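Local atomic coordinates of fructooligosaccharide ABC transporter substrate-binding protein FusA (Streptococcus pneumoniae, PDB entry 5G5Y), a protein that binds short- and long-chain fructooligosaccharides, preferring tetrasaccharides and larger, as the solute-binding component of the FusABC-MsmK ABC transporter that imports them. Residues A[226-229]-A[230-234]; A[236-240]-A[241-245]; A[327-331]-A[332-336]; A[384-387]-A[388-392]. One frame throughout, in Å; residues are numbered along the deposited sequence.

Contact 1: A[226-229]-A[230-234]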
loop_
_atom_site.group_PDB
_atom_site.type_symbol
_atom_site.label_atom_id
_atom_site.label_comp_id
_atom_site.label_asym_id
_atom_site.label_seq_id
_atom_site.Cartn_x
_atom_site.Cartn_y
_atom_site.Cartn_z
ATOM N N ASN A 226 -9.903 24.087 -0.872
ATOM C CA ASN A 226 -8.442 23.822 -0.988
ATOM C C ASN A 226 -8.107 23.003 -2.202
ATOM O O ASN A 226 -7.091 23.202 -2.823
ATOM C CB ASN A 226 -7.898 23.088 0.250
ATOM C CG ASN A 226 -8.419 23.668 1.540
ATOM O OD1 ASN A 226 -9.618 23.516 1.831
ATOM N ND2 ASN A 226 -7.574 24.400 2.293
ATOM N N TYR A 227 -8.975 22.041 -2.505
ATOM C CA TYR A 227 -8.796 21.161 -3.628
ATOM C C TYR A 227 -8.960 21.941 -4.939
ATOM O O TYR A 227 -8.215 21.717 -5.874
ATOM C CB TYR A 227 -9.820 20.059 -3.557
ATOM C CG TYR A 227 -9.785 19.021 -4.626
ATOM C CD1 TYR A 227 -10.474 19.216 -5.798
ATOM C CD2 TYR A 227 -9.133 17.787 -4.432
ATOM C CE1 TYR A 227 -10.522 18.230 -6.763
ATOM C CE2 TYR A 227 -9.143 16.802 -5.429
ATOM C CZ TYR A 227 -9.852 17.038 -6.582
ATOM O OH TYR A 227 -9.905 16.080 -7.581
ATOM N N LYS A 228 -9.963 22.818 -4.979
ATOM C CA LYS A 228 -10.164 23.730 -6.113
ATOM C C LYS A 228 -8.896 24.568 -6.365
ATOM O O LYS A 228 -8.473 24.681 -7.511
ATOM C CB LYS A 228 -11.412 24.592 -5.907
ATOM C CG LYS A 228 -11.559 25.697 -6.936
ATOM C CD LYS A 228 -12.930 26.333 -6.906
ATOM C CE LYS A 228 -13.044 27.401 -5.864
ATOM N NZ LYS A 228 -14.215 28.266 -6.208
ATOM N N GLU A 229 -8.290 25.115 -5.304
ATOM C CA GLU A 229 -7.046 25.869 -5.444
ATOM C C GLU A 229 -5.904 25.015 -5.988
ATOM O O GLU A 229 -5.106 25.506 -6.779
ATOM C CB GLU A 229 -6.647 26.592 -4.125
ATOM C CG GLU A 229 -7.678 27.601 -3.643
ATOM C CD GLU A 229 -7.974 28.700 -4.668
ATOM O OE1 GLU A 229 -7.018 29.262 -5.245
ATOM O OE2 GLU A 229 -9.160 28.950 -4.935
ATOM N N GLY A 230 -5.806 23.754 -5.553
ATOM C CA GLY A 230 -4.848 22.818 -6.097
ATOM C C GLY A 230 -5.044 22.601 -7.575
ATOM O O GLY A 230 -4.099 22.610 -8.361
ATOM N N VAL A 231 -6.284 22.384 -7.966
ATOM C CA VAL A 231 -6.598 22.179 -9.367
ATOM C C VAL A 231 -6.230 23.432 -10.174
ATOM O O VAL A 231 -5.631 23.313 -11.246
ATOM C CB VAL A 231 -8.080 21.774 -9.593
ATOM C CG1 VAL A 231 -8.357 21.646 -11.085
ATOM C CG2 VAL A 231 -8.391 20.461 -8.919
ATOM N N LYS A 232 -6.538 24.604 -9.637
ATOM C CA LYS A 232 -6.245 25.867 -10.315
ATOM C C LYS A 232 -4.732 26.020 -10.482
ATOM O O LYS A 232 -4.280 26.541 -11.491
ATOM C CB LYS A 232 -6.826 27.042 -9.569
ATOM C CG LYS A 232 -8.338 27.066 -9.694
ATOM C CD LYS A 232 -8.938 28.177 -8.870
ATOM C CE LYS A 232 -8.695 29.510 -9.543
ATOM N NZ LYS A 232 -9.738 30.491 -9.144
ATOM N N PHE A 233 -3.966 25.479 -9.538
ATOM C CA PHE A 233 -2.492 25.516 -9.652
ATOM C C PHE A 233 -1.993 24.636 -10.807
ATOM O O PHE A 233 -1.198 25.083 -11.644
ATOM C CB PHE A 233 -1.814 25.102 -8.322
ATOM C CG PHE A 233 -0.322 25.012 -8.419
ATOM C CD1 PHE A 233 0.453 26.180 -8.466
ATOM C CD2 PHE A 233 0.318 23.785 -8.451
ATOM C CE1 PHE A 233 1.832 26.108 -8.593
ATOM C CE2 PHE A 233 1.723 23.715 -8.557
ATOM C CZ PHE A 233 2.468 24.872 -8.610
ATOM N N ILE A 234 -2.491 23.398 -10.897
ATOM C CA ILE A 234 -2.073 22.512 -11.969
ATOM C C ILE A 234 -2.534 23.126 -13.334
ATOM O O ILE A 234 -1.772 23.075 -14.324
ATOM C CB ILE A 234 -2.595 21.076 -11.781
ATOM C CG1 ILE A 234 -2.139 20.479 -10.418
ATOM C CG2 ILE A 234 -2.110 20.175 -12.927
ATOM C CD1 ILE A 234 -0.650 20.445 -10.183
HETATM O O HOH W 1 -7.322 31.225 -6.770
HETATM O O HOH W 2 -10.477 30.281 -6.593
#

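Contact 2: A[236-240]-A[241-245]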
loop_
_atom_site.group_PDB
_atom_site.type_symbol
_atom_site.label_atom_id
_atom_site.label_comp_id
_atom_site.label_asym_id
_atom_site.label_seq_id
_atom_site.Cartn_x
_atom_site.Cartn_y
_atom_site.Cartn_z
ATOM N N GLN A 236 -2.694 26.346 -14.040
ATOM C CA GLN A 236 -1.636 27.328 -14.304
ATOM C C GLN A 236 -0.440 26.698 -14.970
ATOM O O GLN A 236 0.056 27.247 -15.958
ATOM C CB GLN A 236 -1.161 28.020 -13.037
ATOM C CG GLN A 236 -2.107 29.019 -12.419
ATOM C CD GLN A 236 -1.493 29.596 -11.134
ATOM O OE1 GLN A 236 -1.694 29.066 -10.041
ATOM N NE2 GLN A 236 -0.698 30.644 -11.279
ATOM N N LEU A 237 0.009 25.538 -14.475
ATOM C CA LEU A 237 1.100 24.820 -15.139
ATOM C C LEU A 237 0.748 24.446 -16.559
ATOM O O LEU A 237 1.600 24.585 -17.458
ATOM C CB LEU A 237 1.524 23.537 -14.402
ATOM C CG LEU A 237 1.877 23.710 -12.944
ATOM C CD1 LEU A 237 2.335 22.367 -12.342
ATOM C CD2 LEU A 237 2.912 24.792 -12.741
ATOM N N GLN A 238 -0.468 23.953 -16.777
ATOM C CA GLN A 238 -0.896 23.585 -18.108
ATOM C C GLN A 238 -0.878 24.813 -19.043
ATOM O O GLN A 238 -0.423 24.712 -20.191
ATOM C CB GLN A 238 -2.305 22.980 -18.085
ATOM C CG GLN A 238 -2.895 22.621 -19.454
ATOM C CD GLN A 238 -2.182 21.499 -20.174
ATOM O OE1 GLN A 238 -1.413 20.718 -19.590
ATOM N NE2 GLN A 238 -2.468 21.383 -21.459
ATOM N N GLU A 239 -1.410 25.934 -18.571
ATOM C CA GLU A 239 -1.526 27.154 -19.411
ATOM C C GLU A 239 -0.143 27.674 -19.797
ATOM O O GLU A 239 0.027 28.214 -20.888
ATOM C CB GLU A 239 -2.279 28.242 -18.679
ATOM C CG GLU A 239 -3.772 27.996 -18.544
ATOM C CD GLU A 239 -4.455 29.071 -17.698
ATOM O OE1 GLU A 239 -3.794 30.023 -17.286
ATOM O OE2 GLU A 239 -5.667 28.999 -17.450
ATOM N N LYS A 240 0.828 27.507 -18.902
ATOM C CA LYS A 240 2.218 27.887 -19.186
ATOM C C LYS A 240 3.023 26.904 -20.027
ATOM O O LYS A 240 4.209 27.098 -20.194
ATOM C CB LYS A 240 2.921 28.199 -17.882
ATOM C CG LYS A 240 2.316 29.416 -17.202
ATOM C CD LYS A 240 2.861 29.598 -15.811
ATOM C CE LYS A 240 2.010 30.537 -14.976
ATOM N NZ LYS A 240 2.326 31.954 -15.288
ATOM N N GLY A 241 2.395 25.846 -20.538
ATOM C CA GLY A 241 3.084 24.812 -21.328
ATOM C C GLY A 241 4.089 23.990 -20.547
ATOM O O GLY A 241 5.088 23.516 -21.095
ATOM N N LEU A 242 3.840 23.807 -19.254
ATOM C CA LEU A 242 4.829 23.151 -18.401
ATOM C C LEU A 242 4.546 21.669 -18.197
ATOM O O LEU A 242 5.439 20.944 -17.727
ATOM C CB LEU A 242 4.904 23.889 -17.070
ATOM C CG LEU A 242 5.288 25.372 -17.136
ATOM C CD1 LEU A 242 5.163 26.068 -15.769
ATOM C CD2 LEU A 242 6.698 25.551 -17.704
ATOM N N ILE A 243 3.345 21.196 -18.559
ATOM C CA ILE A 243 2.965 19.807 -18.357
ATOM C C ILE A 243 3.257 18.988 -19.605
ATOM O O ILE A 243 3.001 19.435 -20.724
ATOM C CB ILE A 243 1.459 19.644 -17.959
ATOM C CG1 ILE A 243 1.159 20.440 -16.672
ATOM C CG2 ILE A 243 1.124 18.173 -17.764
ATOM C CD1 ILE A 243 -0.273 20.305 -16.149
ATOM N N ASP A 244 3.819 17.799 -19.385
ATOM C CA ASP A 244 3.919 16.746 -20.379
ATOM C C ASP A 244 2.664 16.664 -21.254
ATOM O O ASP A 244 1.569 16.397 -20.756
ATOM C CB ASP A 244 4.173 15.398 -19.638
ATOM C CG ASP A 244 4.693 14.295 -20.538
ATOM O OD1 ASP A 244 4.402 14.332 -21.747
ATOM O OD2 ASP A 244 5.358 13.345 -20.030
ATOM N N LYS A 245 2.809 16.879 -22.575
ATOM C CA LYS A 245 1.615 16.790 -23.462
ATOM C C LYS A 245 0.882 15.436 -23.461
ATOM O O LYS A 245 -0.284 15.367 -23.863
ATOM C CB LYS A 245 1.902 17.282 -24.899
ATOM C CG LYS A 245 3.222 16.835 -25.510
ATOM C CD LYS A 245 3.164 16.715 -27.033
ATOM C CE LYS A 245 4.339 15.904 -27.572
ATOM N NZ LYS A 245 4.164 14.436 -27.344
HETATM O O HOH W 3 1.335 22.103 -20.764
HETATM O O HOH W 4 -0.957 17.921 -20.633
#

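Contact 3: A[327-331]-A[332-336]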
loop_
_atom_site.group_PDB
_atom_site.type_symbol
_atom_site.label_atom_id
_atom_site.label_comp_id
_atom_site.label_asym_id
_atom_site.label_seq_id
_atom_site.Cartn_x
_atom_site.Cartn_y
_atom_site.Cartn_z
ATOM N N ASP A 327 -0.407 -20.456 14.474
ATOM C CA ASP A 327 0.352 -19.659 15.448
ATOM C C ASP A 327 1.895 -19.713 15.300
ATOM O O ASP A 327 2.569 -18.688 15.542
ATOM C CB ASP A 327 -0.078 -19.929 16.871
ATOM C CG ASP A 327 0.278 -18.790 17.784
ATOM O OD1 ASP A 327 -0.117 -17.629 17.472
ATOM O OD2 ASP A 327 1.002 -19.055 18.765
ATOM N N ALA A 328 2.441 -20.834 14.815
ATOM C CA ALA A 328 3.872 -20.954 14.583
ATOM C C ALA A 328 4.303 -19.931 13.498
ATOM O O ALA A 328 5.442 -19.468 13.506
ATOM C CB ALA A 328 4.200 -22.367 14.194
ATOM N N GLN A 329 3.377 -19.551 12.605
ATOM C CA GLN A 329 3.689 -18.590 11.537
ATOM C C GLN A 329 3.863 -17.166 12.087
ATOM O O GLN A 329 4.561 -16.364 11.461
ATOM C CB GLN A 329 2.665 -18.579 10.430
ATOM C CG GLN A 329 2.186 -19.951 9.975
ATOM C CD GLN A 329 3.324 -20.938 9.727
ATOM O OE1 GLN A 329 4.275 -20.635 9.015
ATOM N NE2 GLN A 329 3.244 -22.121 10.350
ATOM N N TYR A 330 3.237 -16.883 13.235
ATOM C CA TYR A 330 3.310 -15.606 13.935
ATOM C C TYR A 330 4.477 -15.466 14.919
ATOM O O TYR A 330 4.665 -14.396 15.485
ATOM C CB TYR A 330 1.980 -15.322 14.657
ATOM C CG TYR A 330 0.873 -14.932 13.737
ATOM C CD1 TYR A 330 0.874 -13.680 13.090
ATOM C CD2 TYR A 330 -0.194 -15.781 13.503
ATOM C CE1 TYR A 330 -0.152 -13.317 12.226
ATOM C CE2 TYR A 330 -1.253 -15.414 12.659
ATOM C CZ TYR A 330 -1.221 -14.173 12.023
ATOM O OH TYR A 330 -2.251 -13.820 11.174
ATOM N N ALA A 331 5.267 -16.535 15.144
ATOM C CA ALA A 331 6.562 -16.372 15.819
ATOM C C ALA A 331 7.389 -15.388 14.973
ATOM O O ALA A 331 7.444 -15.530 13.742
ATOM C CB ALA A 331 7.290 -17.717 15.972
ATOM N N PRO A 332 7.989 -14.368 15.600
ATOM C CA PRO A 332 8.671 -13.281 14.847
ATOM C C PRO A 332 9.667 -13.744 13.753
ATOM O O PRO A 332 9.589 -13.290 12.607
ATOM C CB PRO A 332 9.397 -12.517 15.947
ATOM C CG PRO A 332 8.502 -12.703 17.126
ATOM C CD PRO A 332 8.010 -14.110 17.055
ATOM N N LEU A 333 10.579 -14.666 14.092
ATOM C CA LEU A 333 11.548 -15.161 13.072
ATOM C C LEU A 333 10.861 -15.898 11.921
ATOM O O LEU A 333 11.313 -15.856 10.762
ATOM C CB LEU A 333 12.613 -16.067 13.691
ATOM C CG LEU A 333 13.871 -15.374 14.237
ATOM C CD1 LEU A 333 14.671 -16.414 15.023
ATOM C CD2 LEU A 333 14.755 -14.771 13.157
ATOM N N GLN A 334 9.753 -16.560 12.231
ATOM C CA GLN A 334 9.024 -17.273 11.234
ATOM C C GLN A 334 8.267 -16.283 10.341
ATOM O O GLN A 334 8.261 -16.464 9.132
ATOM C CB GLN A 334 8.039 -18.255 11.869
ATOM C CG GLN A 334 7.503 -19.274 10.863
ATOM C CD GLN A 334 8.562 -20.280 10.435
ATOM O OE1 GLN A 334 9.156 -20.939 11.263
ATOM N NE2 GLN A 334 8.831 -20.354 9.150
ATOM N N SER A 335 7.575 -15.302 10.941
ATOM C CA SER A 335 6.903 -14.270 10.155
ATOM C C SER A 335 7.841 -13.577 9.157
ATOM O O SER A 335 7.484 -13.354 8.003
ATOM C CB SER A 335 6.225 -13.248 11.055
ATOM O OG SER A 335 5.108 -13.793 11.692
ATOM N N VAL A 336 9.049 -13.237 9.609
ATOM C CA VAL A 336 9.964 -12.527 8.771
ATOM C C VAL A 336 10.330 -13.405 7.560
ATOM O O VAL A 336 10.241 -12.956 6.429
ATOM C CB VAL A 336 11.216 -12.066 9.548
ATOM C CG1 VAL A 336 12.321 -11.599 8.625
ATOM C CG2 VAL A 336 10.838 -10.991 10.575
HETATM O O HOH W 5 7.632 -21.153 13.716
HETATM O O HOH W 6 5.494 -11.981 14.532
#

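Contact 4: A[384-387]-A[388-392]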
loop_
_atom_site.group_PDB
_atom_site.type_symbol
_atom_site.label_atom_id
_atom_site.label_comp_id
_atom_site.label_asym_id
_atom_site.label_seq_id
_atom_site.Cartn_x
_atom_site.Cartn_y
_atom_site.Cartn_z
ATOM N N LEU A 384 0.910 -13.771 8.959
ATOM C CA LEU A 384 2.154 -13.422 9.600
ATOM C C LEU A 384 2.115 -11.986 10.096
ATOM O O LEU A 384 1.231 -11.169 9.697
ATOM C CB LEU A 384 3.351 -13.620 8.613
ATOM C CG LEU A 384 3.424 -12.704 7.371
ATOM C CD1 LEU A 384 4.111 -11.385 7.673
ATOM C CD2 LEU A 384 4.129 -13.423 6.189
ATOM N N ALA A 385 3.072 -11.668 10.958
ATOM C CA ALA A 385 3.226 -10.319 11.454
ATOM C C ALA A 385 4.660 -9.913 11.661
ATOM O O ALA A 385 5.413 -10.611 12.339
ATOM C CB ALA A 385 2.478 -10.108 12.746
ATOM N N ILE A 386 4.991 -8.762 11.076
ATOM C CA ILE A 386 6.265 -8.066 11.299
ATOM C C ILE A 386 5.940 -6.684 11.850
ATOM O O ILE A 386 5.310 -5.845 11.171
ATOM C CB ILE A 386 7.093 -7.949 10.024
ATOM C CG1 ILE A 386 7.295 -9.346 9.409
ATOM C CG2 ILE A 386 8.457 -7.325 10.303
ATOM C CD1 ILE A 386 7.867 -9.327 8.010
ATOM N N LEU A 387 6.359 -6.467 13.086
ATOM C CA LEU A 387 6.120 -5.209 13.789
ATOM C C LEU A 387 7.375 -4.367 13.665
ATOM O O LEU A 387 8.490 -4.893 13.516
ATOM C CB LEU A 387 5.764 -5.442 15.250
ATOM C CG LEU A 387 4.550 -6.339 15.482
ATOM C CD1 LEU A 387 4.188 -6.392 16.944
ATOM C CD2 LEU A 387 3.358 -5.895 14.651
ATOM N N ASP A 388 7.171 -3.057 13.703
ATOM C CA ASP A 388 8.259 -2.119 13.598
ATOM C C ASP A 388 9.304 -2.297 14.711
ATOM O O ASP A 388 10.478 -2.073 14.468
ATOM C CB ASP A 388 7.720 -0.706 13.545
ATOM C CG ASP A 388 8.764 0.294 13.073
ATOM O OD1 ASP A 388 9.244 0.176 11.927
ATOM O OD2 ASP A 388 9.082 1.212 13.862
ATOM N N SER A 389 8.894 -2.774 15.889
ATOM C CA SER A 389 9.844 -3.136 16.949
ATOM C C SER A 389 10.834 -4.298 16.616
ATOM O O SER A 389 11.808 -4.511 17.330
ATOM C CB SER A 389 9.084 -3.483 18.230
ATOM O OG SER A 389 8.243 -4.595 18.037
ATOM N N TYR A 390 10.560 -5.082 15.586
ATOM C CA TYR A 390 11.412 -6.239 15.258
ATOM C C TYR A 390 12.739 -5.807 14.597
ATOM O O TYR A 390 13.710 -6.581 14.614
ATOM C CB TYR A 390 10.722 -7.188 14.289
ATOM C CG TYR A 390 9.494 -7.918 14.786
ATOM C CD1 TYR A 390 8.928 -7.655 16.032
ATOM C CD2 TYR A 390 8.921 -8.922 14.013
ATOM C CE1 TYR A 390 7.825 -8.345 16.488
ATOM C CE2 TYR A 390 7.807 -9.606 14.447
ATOM C CZ TYR A 390 7.248 -9.325 15.675
ATOM O OH TYR A 390 6.111 -10.009 16.115
ATOM N N TYR A 391 12.757 -4.615 13.972
ATOM C CA TYR A 391 13.932 -4.201 13.200
ATOM C C TYR A 391 15.071 -3.916 14.144
ATOM O O TYR A 391 14.863 -3.238 15.147
ATOM C CB TYR A 391 13.636 -3.011 12.278
ATOM C CG TYR A 391 12.549 -3.367 11.316
ATOM C CD1 TYR A 391 12.733 -4.373 10.377
ATOM C CD2 TYR A 391 11.320 -2.719 11.358
ATOM C CE1 TYR A 391 11.714 -4.737 9.529
ATOM C CE2 TYR A 391 10.290 -3.072 10.498
ATOM C CZ TYR A 391 10.488 -4.062 9.583
ATOM O OH TYR A 391 9.480 -4.425 8.723
ATOM N N GLY A 392 16.245 -4.499 13.863
ATOM C CA GLY A 392 17.406 -4.385 14.747
ATOM C C GLY A 392 17.429 -5.377 15.906
ATOM O O GLY A 392 18.359 -5.351 16.740
HETATM O O HOH W 6 5.494 -11.981 14.532
#

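Contact 1: A[226-229]-A[230-234]
Glu229 and Lys232, three residues apart on helix 225-239, run side by side in the same direction and are joined through water. Water 2 donates a hydrogen bond to Glu229 OE2 and accepts one from Lys232 NZ at 2.7 Å; water 1 makes a similar bridge from Glu229 OE1, but its bond to the same NZ is weak. The direct approach of Glu229 OE2 to Lys232 NZ is 4.5 Å, too long for a salt bridge; the hydrogen-bonded link between them runs through the waters. The lysine finds its direct ionic partner in Asp460.

Beneath this pair lies the regular i to i+4 ladder of an alpha-helix. Val231 N donates to Tyr227 O at 2.9 Å with an N-H...O angle of 161°, Lys232 N reaches Lys228 O at the same length, and the rungs from Gly230 N to Asn226 O and Phe233 N to Glu229 O complete the set.

Lys228 and Lys232 lie alongside each other through their aliphatic parts, CG of the first 4.1 Å from CD of the second; Lys228 also makes a cation-pi contact with Trp463. On the buried face, Tyr227 meets Phe198 edge-to-face. With CG anti to its own N (chi1 -179°), the Tyr227 ring leans along the helix until its CE1 lies 3.8 Å from Val231 CG2.

Contact 2: A[236-240]-A[241-245]
A Schellman motif closes helix 225-239 here, with Gly241 as its C-prime residue. Leu242 N turns back to Leu237 O, a bond of 3.0 Å with an N-H...O angle of 159°, while Gly241 N bonds to Gln238 O at 3.1 Å. The second bond is the less regular, since its donor stands above the carbonyl plane. Gly241 has positive phi (66°), the left-handed turn that lets Leu242 and Ile243 fold back against the last turn.

The apolar contact of the motif, between Leu237 (C3) and Leu242 (C''), follows from that bend. Leu237 and Leu242 cross at about a right angle, with CD2 of Leu237 4.0 Å from CD1 of Leu242, and the same Leu242 CD1 also rests on Lys240 CB. Ile243 CG1 packs 3.9 Å from Leu237 CB on the buried side.

Gln238 holds the outgoing chain in a different way. Its bend at chi2 (66°) brings the amide back across Ile243, OE1 coming to 3.5 Å from Ile243 CB. From there water 4 donates to both Gln238 OE1 and Asp244 O, at 3.0 Å each, tying the side chain to the backbone beyond the turn. Water 3 accepts from Ile243 N.

Helix 157-169 receives Leu237 and Leu242 through Ile161 and Leu164, and Phe183 of strand 181-183 meets Ile243. Paired 6→1 and 5→2 backbone bonds around a left-handed glycine, backed by apolar contacts across the turn, are the hallmark of a Schellman C-cap.

Contact 3: A[327-331]-A[332-336]
Ala328 meets Gln334 through its carbonyl: Ala328 O is 3.3 Å from Gln334 CB, and water 5 donates to both Ala328 O and Gln334 OE1. The side chain of Gln329 lies beside that of Gln334, pointing the same way with the amide planes 48° apart; Asn338 bonds to both, through Gln329 OE1 and Gln334 NE2, while Gln329 NE2 bonds back to Trp325 O. Gln329 O accepts the hydroxyl of Ser335, OG to O 2.6 Å, in the carbonyl plane and on a lone pair. Ser335 keeps OG beside its own N (chi1 -71°), which turns the hydroxyl back to this carbonyl.

These bonds stitch a helix-to-helix corner, where helix 319-329 gives way to helix 332-340. Tyr330 sets its CA 3.4 Å from Ser335 OG, its OH bonding away to Pro120 O, and Tyr330 O accepts a hydrogen bond from water 6 at 2.7 Å. Ala331 takes the N-cap position, followed by Pro332 in the first turn, where the helix asks for no backbone N-H bond from it. Ala331 O opens the new helix by accepting Ser335 N at 2.8 Å, almost straight at 170°, with a weak second bond from Gln334 N.

Contact 4: A[384-387]-A[388-392]
Strand 384-386 passes through Leu387 into a 3-10 turn at residues 388-390, which folds the Tyr390 ring back over Leu387 and the end of the strand. Tyr390 N donates to Leu387 O at 2.9 Å, the i to i+3 bond of such a turn; the donor stands well above the carbonyl plane.

The Tyr390 ring then lies over the backbone. Leu387 N sits 3.6 Å from the ring plane, over its centre, and on the same residue Leu387 CB makes a CH-pi contact 4.1 Å from the ring centroid, 25° off the normal. One residue back, Ile386 CA approaches Tyr390 CE2 obliquely at 3.8 Å. With CG beside its own N (chi1 -66°), Tyr390 directs the ring back along the incoming chain, and water 6, in plane at the ring's edge, bonds to Tyr390 OH and donates to Ala385 O at 2.6 Å. The phenol oxygen is thus linked to the strand through one water.

Tyr391 takes a different course: it crosses Ile386 at about a right angle, its OH 3.5 Å from Ile386 CG2. That hydroxyl is hydrogen-bonded to Glu124 O, and the ring touches Trp340, a substrate-binding residue.

Asp388 OD1 is held by Gly126 N. Strand 384-386 forms an edge of its sheet, parallel to strand 121-123, while helix 93-101 meets Tyr390 through Ile98 and helix 332-340 receives Tyr390 on Pro332 and Tyr391 on Trp340.

The four contacts form two pairs on opposite sides of the chain's centre. Contacts 1 and 2 follow each other on helix 225-239, centres about 14 Å apart, and touch where Ile234 O lies 3.6 Å from Ile243 CD1. Contacts 3 and 4 sit about 10 Å apart between centres and interlock: Ser335 OG and Ala385 N are 3.0 Å apart, Pro332 CB packs on Tyr390 CE2, and water 6 belongs to both. Between the pairs, contacts 1 and 4 are about 30 Å apart by nearest atoms. Contact 1 begins beside a calcium site, the side chain of Asn226 being about 7 Å from the ion, whereas contact 4 borders the substrate-binding residues Trp340 and Glu123.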